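Side-chain contacts in dihydrodipicolinate synthase (Rhodopseudomonas palustris, PDB 3DZ1), which probably catalyses, as a DapA-family lyase, the pyruvate-using 4-hydroxy-tetrahydrodipicolinate synthase step of lysine biosynthesis: residues A65-F70 with R96-A101; R33-Y38 with K75-I80. All coordinates share one frame; numbering follows the deposited sequence.

Contact 1. Residues A65-F70 with R96-A101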
ATOM      1  N   ALA A  65     -17.764 -14.434  24.501  1.00 16.23           N
ATOM      2  CA  ALA A  65     -19.169 -14.509  24.894  1.00 16.44           C
ATOM      3  C   ALA A  65     -20.084 -14.448  23.671  1.00 17.19           C
ATOM      4  O   ALA A  65     -21.033 -15.218  23.557  1.00 18.43           O
ATOM      5  CB  ALA A  65     -19.511 -13.373  25.857  1.00 15.71           C
ATOM      6  N   VAL A  66     -19.793 -13.532  22.754  1.00 15.70           N
ATOM      7  CA  VAL A  66     -20.603 -13.392  21.549  1.00 14.45           C
ATOM      8  C   VAL A  66     -20.567 -14.679  20.732  1.00 13.06           C
ATOM      9  O   VAL A  66     -21.610 -15.231  20.375  1.00 12.47           O
ATOM     10  CB  VAL A  66     -20.103 -12.222  20.681  1.00 15.33           C
ATOM     11  CG1 VAL A  66     -20.902 -12.152  19.387  1.00 12.87           C
ATOM     12  CG2 VAL A  66     -20.236 -10.914  21.453  1.00 16.19           C
ATOM     13  N   ALA A  67     -19.361 -15.157  20.444  1.00 14.19           N
ATOM     14  CA  ALA A  67     -19.202 -16.379  19.672  1.00 14.07           C
ATOM     15  C   ALA A  67     -19.966 -17.516  20.340  1.00 15.34           C
ATOM     16  O   ALA A  67     -20.648 -18.290  19.668  1.00 14.63           O
ATOM     17  CB  ALA A  67     -17.733 -16.738  19.558  1.00 15.64           C
ATOM     18  N   THR A  68     -19.850 -17.610  21.664  1.00 14.71           N
ATOM     19  CA  THR A  68     -20.528 -18.664  22.420  1.00 14.25           C
ATOM     20  C   THR A  68     -22.047 -18.546  22.352  1.00 13.29           C
ATOM     21  O   THR A  68     -22.747 -19.547  22.181  1.00 12.75           O
ATOM     22  CB  THR A  68     -20.102 -18.656  23.905  1.00 14.84           C
ATOM     23  OG1 THR A  68     -18.689 -18.857  23.999  1.00 16.44           O
ATOM     24  CG2 THR A  68     -20.798 -19.768  24.665  1.00 17.49           C
ATOM     25  N   ARG A  69     -22.557 -17.326  22.482  1.00 13.37           N
ATOM     26  CA  ARG A  69     -23.998 -17.097  22.427  1.00 14.14           C
ATOM     27  C   ARG A  69     -24.559 -17.636  21.113  1.00 14.13           C
ATOM     28  O   ARG A  69     -25.578 -18.334  21.100  1.00 12.22           O
ATOM     29  CB  ARG A  69     -24.302 -15.600  22.534  1.00 17.00           C
ATOM     30  CG  ARG A  69     -25.784 -15.270  22.661  1.00 23.01           C
ATOM     31  CD  ARG A  69     -26.225 -15.308  24.111  1.00 27.11           C
ATOM     32  NE  ARG A  69     -27.662 -15.083  24.266  1.00 28.19           N
ATOM     33  CZ  ARG A  69     -28.261 -14.891  25.438  1.00 28.66           C
ATOM     34  NH1 ARG A  69     -27.547 -14.890  26.554  1.00 27.15           N
ATOM     35  NH2 ARG A  69     -29.572 -14.714  25.496  1.00 28.10           N
ATOM     36  N   PHE A  70     -23.891 -17.304  20.009  1.00 12.85           N
ATOM     37  CA  PHE A  70     -24.313 -17.753  18.681  1.00 12.01           C
ATOM     38  C   PHE A  70     -24.215 -19.267  18.527  1.00 12.65           C
ATOM     39  O   PHE A  70     -25.123 -19.905  17.989  1.00 11.04           O
ATOM     40  CB  PHE A  70     -23.455 -17.092  17.595  1.00 13.85           C
ATOM     41  CG  PHE A  70     -23.928 -15.724  17.185  1.00 14.98           C
ATOM     42  CD1 PHE A  70     -25.129 -15.564  16.503  1.00 17.02           C
ATOM     43  CD2 PHE A  70     -23.156 -14.597  17.453  1.00 16.80           C
ATOM     44  CE1 PHE A  70     -25.554 -14.300  16.090  1.00 16.33           C
ATOM     45  CE2 PHE A  70     -23.572 -13.331  17.044  1.00 16.83           C
ATOM     46  CZ  PHE A  70     -24.772 -13.183  16.361  1.00 16.33           C
ATOM     47  N   ARG A  96      -9.767 -22.683  19.961  1.00 15.90           N
ATOM     48  CA  ARG A  96     -10.034 -23.812  20.851  1.00 17.14           C
ATOM     49  C   ARG A  96     -11.291 -23.589  21.681  1.00 16.25           C
ATOM     50  O   ARG A  96     -12.078 -24.513  21.897  1.00 16.11           O
ATOM     51  CB  ARG A  96      -8.844 -24.047  21.782  1.00 20.99           C
ATOM     52  CG  ARG A  96      -7.573 -24.498  21.082  1.00 25.28           C
ATOM     53  CD  ARG A  96      -7.782 -25.796  20.325  1.00 29.93           C
ATOM     54  NE  ARG A  96      -6.514 -26.440  19.989  1.00 33.88           N
ATOM     55  CZ  ARG A  96      -6.393 -27.468  19.155  1.00 34.14           C
ATOM     56  NH1 ARG A  96      -7.462 -27.977  18.559  1.00 33.47           N
ATOM     57  NH2 ARG A  96      -5.197 -27.993  18.918  1.00 35.77           N
ATOM     58  N   LEU A  97     -11.475 -22.358  22.145  1.00 16.17           N
ATOM     59  CA  LEU A  97     -12.643 -22.006  22.944  1.00 16.86           C
ATOM     60  C   LEU A  97     -13.909 -22.206  22.124  1.00 16.48           C
ATOM     61  O   LEU A  97     -14.901 -22.777  22.602  1.00 15.35           O
ATOM     62  CB  LEU A  97     -12.549 -20.545  23.389  1.00 18.15           C
ATOM     63  CG  LEU A  97     -13.711 -20.004  24.229  1.00 21.19           C
ATOM     64  CD1 LEU A  97     -13.193 -18.933  25.163  1.00 23.87           C
ATOM     65  CD2 LEU A  97     -14.814 -19.464  23.330  1.00 23.09           C
ATOM     66  N   SER A  98     -13.866 -21.731  20.885  1.00 13.98           N
ATOM     67  CA  SER A  98     -15.001 -21.842  19.981  1.00 14.02           C
ATOM     68  C   SER A  98     -15.331 -23.297  19.687  1.00 12.96           C
ATOM     69  O   SER A  98     -16.498 -23.686  19.687  1.00 13.96           O
ATOM     70  CB  SER A  98     -14.707 -21.100  18.678  1.00 12.74           C
ATOM     71  OG  SER A  98     -14.468 -19.728  18.926  1.00 13.02           O
HETATM   72  N   MSE A  99     -14.304 -24.103  19.436  1.00 13.08           N
HETATM   73  CA  MSE A  99     -14.525 -25.511  19.153  1.00 15.51           C
HETATM   74  C   MSE A  99     -15.087 -26.240  20.376  1.00 15.86           C
HETATM   75  O   MSE A  99     -16.008 -27.052  20.246  1.00 14.44           O
HETATM   76  CB  MSE A  99     -13.227 -26.175  18.681  1.00 16.52           C
HETATM   77  CG  MSE A  99     -12.693 -25.636  17.352  1.00 18.84           C
HETATM   78 SE   MSE A  99     -13.990 -25.633  15.890  1.00 23.89          SE
HETATM   79  CE  MSE A  99     -14.171 -27.544  15.632  1.00 21.39           C
ATOM     80  N   ASP A 100     -14.549 -25.957  21.560  1.00 16.35           N
ATOM     81  CA  ASP A 100     -15.053 -26.603  22.772  1.00 18.18           C
ATOM     82  C   ASP A 100     -16.508 -26.210  23.012  1.00 17.12           C
ATOM     83  O   ASP A 100     -17.289 -26.987  23.566  1.00 17.45           O
ATOM     84  CB  ASP A 100     -14.223 -26.213  23.999  1.00 20.18           C
ATOM     85  CG  ASP A 100     -12.827 -26.808  23.974  1.00 24.52           C
ATOM     86  OD1 ASP A 100     -12.660 -27.917  23.424  1.00 26.92           O
ATOM     87  OD2 ASP A 100     -11.900 -26.174  24.522  1.00 27.08           O
ATOM     88  N   ALA A 101     -16.864 -25.000  22.591  1.00 15.52           N
ATOM     89  CA  ALA A 101     -18.220 -24.488  22.757  1.00 15.55           C
ATOM     90  C   ALA A 101     -19.213 -25.153  21.808  1.00 14.99           C
ATOM     91  O   ALA A 101     -20.411 -25.221  22.105  1.00 13.27           O
ATOM     92  CB  ALA A 101     -18.234 -22.982  22.550  1.00 15.48           C
TER
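Thr68 and Leu97 make the nearest side-chain approach between 65-70 and 96-101, with Thr68 OG1 4.0 Å from Leu97 CD2. The meeting is a van der Waals one, hydroxyl against methyl, and the two side chains cross at about a right angle. Leu97 gets there because its CG lies anti to the backbone N (chi1 179°), which carries the CD2 branch across the gap although the side chain starts out along the flank of its helix. The same hydroxyl also stands 4.4 Å from the methyl CB of Ala101, one turn further on. Alongside, Ala67, whose CB points at the other helix, meets Ser98 more loosely, with Ala67 CB 4.5 Å from Ser98 OG.

No hydrogen bond links the two segments; the hydroxyls of Thr68 and Ser98 bond back within their own helices. With chi1 at -60°, Thr68 OG1 sits beside its own backbone N and bonds to the carbonyl of Glu64, while Ser98 OG does likewise to Leu94 O. Toward Leu97 and Ala101 the threonine oxygen meets methyl groups, so what it adds across the gap is van der Waals contact. One polar tie lies just beyond, where Lys72 NZ reaches the carbonyl oxygen of Ala101.

The short helix axes run nearly parallel, 23° apart, and approach to 9.8 Å, with Thr68 and Ala101 closest by CA atoms at 6.3 Å. Helices 60-73 and 88-101 thus lie side by side on the outside of the barrel. Val81 of strand 78-82 is touched by both Ala67 and Ser98, so the strand that connects the helices in sequence also floors the seam between them.

Contact 2. Residues R33-Y38 with K75-I80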
ATOM      1  N   ARG A  33     -32.396 -13.596  18.400  1.00 13.81           N
ATOM      2  CA  ARG A  33     -33.391 -13.272  17.389  1.00 13.61           C
ATOM      3  C   ARG A  33     -32.808 -13.439  15.982  1.00 13.23           C
ATOM      4  O   ARG A  33     -33.461 -13.984  15.085  1.00 12.78           O
ATOM      5  CB  ARG A  33     -33.874 -11.839  17.601  1.00 15.93           C
ATOM      6  CG  ARG A  33     -35.040 -11.416  16.737  1.00 20.07           C
ATOM      7  CD  ARG A  33     -35.383  -9.972  17.046  1.00 24.85           C
ATOM      8  NE  ARG A  33     -35.714  -9.792  18.453  1.00 27.43           N
ATOM      9  CZ  ARG A  33     -35.294  -8.776  19.200  1.00 30.41           C
ATOM     10  NH1 ARG A  33     -34.513  -7.836  18.682  1.00 30.73           N
ATOM     11  NH2 ARG A  33     -35.666  -8.694  20.470  1.00 31.70           N
ATOM     12  N   LEU A  34     -31.584 -12.956  15.789  1.00 12.03           N
ATOM     13  CA  LEU A  34     -30.912 -13.082  14.498  1.00 12.66           C
ATOM     14  C   LEU A  34     -30.694 -14.552  14.170  1.00 10.77           C
ATOM     15  O   LEU A  34     -30.965 -14.997  13.057  1.00 12.48           O
ATOM     16  CB  LEU A  34     -29.551 -12.377  14.524  1.00 13.78           C
ATOM     17  CG  LEU A  34     -29.509 -10.885  14.202  1.00 15.39           C
ATOM     18  CD1 LEU A  34     -28.090 -10.360  14.381  1.00 17.29           C
ATOM     19  CD2 LEU A  34     -29.986 -10.668  12.770  1.00 15.07           C
ATOM     20  N   THR A  35     -30.203 -15.302  15.151  1.00 10.64           N
ATOM     21  CA  THR A  35     -29.936 -16.719  14.965  1.00 11.43           C
ATOM     22  C   THR A  35     -31.192 -17.492  14.579  1.00 12.30           C
ATOM     23  O   THR A  35     -31.160 -18.317  13.662  1.00 10.87           O
ATOM     24  CB  THR A  35     -29.340 -17.351  16.238  1.00 11.69           C
ATOM     25  OG1 THR A  35     -28.133 -16.664  16.593  1.00 13.36           O
ATOM     26  CG2 THR A  35     -29.024 -18.824  15.998  1.00 11.79           C
ATOM     27  N   ASP A  36     -32.292 -17.238  15.285  1.00 11.73           N
ATOM     28  CA  ASP A  36     -33.553 -17.923  14.998  1.00 12.24           C
ATOM     29  C   ASP A  36     -34.004 -17.599  13.585  1.00 11.91           C
ATOM     30  O   ASP A  36     -34.541 -18.454  12.870  1.00 12.81           O
ATOM     31  CB  ASP A  36     -34.645 -17.491  15.982  1.00 12.60           C
ATOM     32  CG  ASP A  36     -34.353 -17.925  17.402  1.00 16.48           C
ATOM     33  OD1 ASP A  36     -33.591 -18.900  17.584  1.00 15.94           O
ATOM     34  OD2 ASP A  36     -34.898 -17.300  18.337  1.00 15.43           O
ATOM     35  N   PHE A  37     -33.794 -16.346  13.198  1.00 11.85           N
ATOM     36  CA  PHE A  37     -34.152 -15.866  11.872  1.00 12.15           C
ATOM     37  C   PHE A  37     -33.400 -16.648  10.795  1.00 10.40           C
ATOM     38  O   PHE A  37     -34.007 -17.205   9.875  1.00 10.96           O
ATOM     39  CB  PHE A  37     -33.819 -14.376  11.748  1.00 13.26           C
ATOM     40  CG  PHE A  37     -34.003 -13.833  10.361  1.00 16.79           C
ATOM     41  CD1 PHE A  37     -35.275 -13.706   9.812  1.00 17.59           C
ATOM     42  CD2 PHE A  37     -32.902 -13.487   9.587  1.00 18.07           C
ATOM     43  CE1 PHE A  37     -35.448 -13.246   8.510  1.00 18.75           C
ATOM     44  CE2 PHE A  37     -33.064 -13.025   8.284  1.00 18.87           C
ATOM     45  CZ  PHE A  37     -34.339 -12.904   7.745  1.00 18.55           C
ATOM     46  N   TYR A  38     -32.074 -16.682  10.906  1.00 11.11           N
ATOM     47  CA  TYR A  38     -31.257 -17.400   9.930  1.00 10.48           C
ATOM     48  C   TYR A  38     -31.704 -18.852   9.754  1.00 10.00           C
ATOM     49  O   TYR A  38     -31.753 -19.364   8.634  1.00  8.30           O
ATOM     50  CB  TYR A  38     -29.782 -17.388  10.341  1.00 12.32           C
ATOM     51  CG  TYR A  38     -29.160 -16.015  10.470  1.00 13.58           C
ATOM     52  CD1 TYR A  38     -29.402 -15.019   9.522  1.00 13.24           C
ATOM     53  CD2 TYR A  38     -28.279 -15.729  11.514  1.00 15.62           C
ATOM     54  CE1 TYR A  38     -28.776 -13.772   9.610  1.00 15.78           C
ATOM     55  CE2 TYR A  38     -27.652 -14.491  11.612  1.00 15.65           C
ATOM     56  CZ  TYR A  38     -27.901 -13.518  10.659  1.00 15.81           C
ATOM     57  OH  TYR A  38     -27.265 -12.302  10.751  1.00 16.15           O
ATOM     58  N   LYS A  75     -28.387 -24.423  17.261  1.00 17.97           N
ATOM     59  CA  LYS A  75     -28.301 -25.867  17.449  1.00 20.90           C
ATOM     60  C   LYS A  75     -28.393 -26.698  16.163  1.00 20.44           C
ATOM     61  O   LYS A  75     -27.777 -27.760  16.066  1.00 19.89           O
ATOM     62  CB  LYS A  75     -29.392 -26.317  18.428  1.00 24.89           C
ATOM     63  CG  LYS A  75     -29.362 -25.580  19.762  1.00 28.55           C
ATOM     64  CD  LYS A  75     -30.502 -26.019  20.672  1.00 33.53           C
ATOM     65  CE  LYS A  75     -31.863 -25.780  20.024  1.00 36.89           C
ATOM     66  NZ  LYS A  75     -32.997 -26.197  20.902  1.00 39.08           N
ATOM     67  N   SER A  76     -29.148 -26.215  15.179  1.00 19.73           N
ATOM     68  CA  SER A  76     -29.322 -26.943  13.921  1.00 19.39           C
ATOM     69  C   SER A  76     -28.464 -26.436  12.763  1.00 17.86           C
ATOM     70  O   SER A  76     -28.632 -26.879  11.624  1.00 18.12           O
ATOM     71  CB  SER A  76     -30.791 -26.904  13.495  1.00 18.88           C
ATOM     72  OG  SER A  76     -31.188 -25.575  13.190  1.00 22.15           O
HETATM   73  N   MSE A  77     -27.551 -25.511  13.046  1.00 17.62           N
HETATM   74  CA  MSE A  77     -26.688 -24.959  12.006  1.00 16.34           C
HETATM   75  C   MSE A  77     -25.217 -25.006  12.402  1.00 14.69           C
HETATM   76  O   MSE A  77     -24.879 -25.059  13.582  1.00 13.86           O
HETATM   77  CB  MSE A  77     -27.068 -23.505  11.717  1.00 16.62           C
HETATM   78  CG  MSE A  77     -28.481 -23.306  11.218  1.00 17.63           C
HETATM   79 SE   MSE A  77     -28.821 -21.438  10.862  1.00 22.59          SE
HETATM   80  CE  MSE A  77     -28.818 -20.781  12.685  1.00 15.03           C
ATOM     81  N   GLN A  78     -24.346 -24.978  11.401  1.00 14.62           N
ATOM     82  CA  GLN A  78     -22.913 -24.996  11.647  1.00 13.58           C
ATOM     83  C   GLN A  78     -22.454 -23.550  11.819  1.00 12.46           C
ATOM     84  O   GLN A  78     -22.714 -22.708  10.962  1.00 13.39           O
ATOM     85  CB  GLN A  78     -22.192 -25.650  10.464  1.00 15.64           C
ATOM     86  CG  GLN A  78     -22.656 -27.075  10.174  1.00 21.41           C
ATOM     87  CD  GLN A  78     -21.955 -27.697   8.979  1.00 25.19           C
ATOM     88  OE1 GLN A  78     -22.038 -27.189   7.852  1.00 28.07           O
ATOM     89  NE2 GLN A  78     -21.267 -28.815   9.215  1.00 26.64           N
ATOM     90  N   VAL A  79     -21.791 -23.256  12.934  1.00 10.48           N
ATOM     91  CA  VAL A  79     -21.311 -21.900  13.189  1.00 11.37           C
ATOM     92  C   VAL A  79     -19.801 -21.801  13.021  1.00  9.88           C
ATOM     93  O   VAL A  79     -19.040 -22.566  13.614  1.00 10.44           O
ATOM     94  CB  VAL A  79     -21.699 -21.422  14.610  1.00  9.38           C
ATOM     95  CG1 VAL A  79     -21.042 -20.085  14.918  1.00  9.79           C
ATOM     96  CG2 VAL A  79     -23.206 -21.282  14.704  1.00  8.53           C
ATOM     97  N   ILE A  80     -19.378 -20.844  12.202  1.00 10.82           N
ATOM     98  CA  ILE A  80     -17.966 -20.621  11.926  1.00  9.50           C
ATOM     99  C   ILE A  80     -17.514 -19.354  12.641  1.00  9.87           C
ATOM    100  O   ILE A  80     -18.127 -18.301  12.498  1.00  8.96           O
ATOM    101  CB  ILE A  80     -17.742 -20.466  10.413  1.00  9.37           C
ATOM    102  CG1 ILE A  80     -18.172 -21.749   9.703  1.00 10.58           C
ATOM    103  CG2 ILE A  80     -16.280 -20.159  10.121  1.00 11.93           C
ATOM    104  CD1 ILE A  80     -18.327 -21.593   8.215  1.00 11.08           C
TER
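Met77, a selenomethionine in this crystal, reaches over to helix 28-40 and touches it at Thr35 and Tyr38. Its terminal methyl CE lies 3.5 Å from the carbonyl oxygen Thr35 O and 3.9 Å from the methyl Thr35 CG2, the two side chains crossing at a slant. One atom back, SE rests against the backbone and CB of Tyr38, 4.0 Å from Tyr38 C and 4.2 Å from Tyr38 CB. The bend at the end of the Met77 chain (chi3 -70°) lets SE and CE meet different residues of the helix.

The Tyr38 ring itself turns away from Met77, and the carbonyl oxygen of Leu34 sits 3.1 Å above one face of it, toward the rim. Thr35 presents CG2 to Met77 while its hydroxyl is turned back to Ile31 O.

Further out, Val46 of strand 45-48 is touched by both Tyr38 and Met77, and Phe70 and Arg73 of helix 60-73 close on Thr35. Arg73 also forms a salt bridge with Asp36. Met77, just ahead of strand 78-82, thus packs between helix 28-40 and strand 45-48 near the N-terminal end of its own strand, the helix-against-strand packing of a TIM barrel.

How the contacts relate
Contacts 1 and 2 lie in the same sector of one closed eight-stranded parallel barrel, their centres 13 Å apart. Along the chain their segments alternate: 33-38, 65-70, 75-80, 96-101. Helix 60-73, strand 78-82 and helix 88-101 follow in sequence, so contact 1 pairs the two helices flanking that strand. The two contacts meet directly at Phe70, whose CD1 is 3.2 Å from Thr35 OG1 and whose O is 4.0 Å from Val79 CG2. Contact 1 thus joins helix 60-73 to 88-101, the Phe70-Thr35 packing joins 60-73 to 28-40, and contact 2 seats 28-40 against the entry to strand 78-82, all within a single subunit.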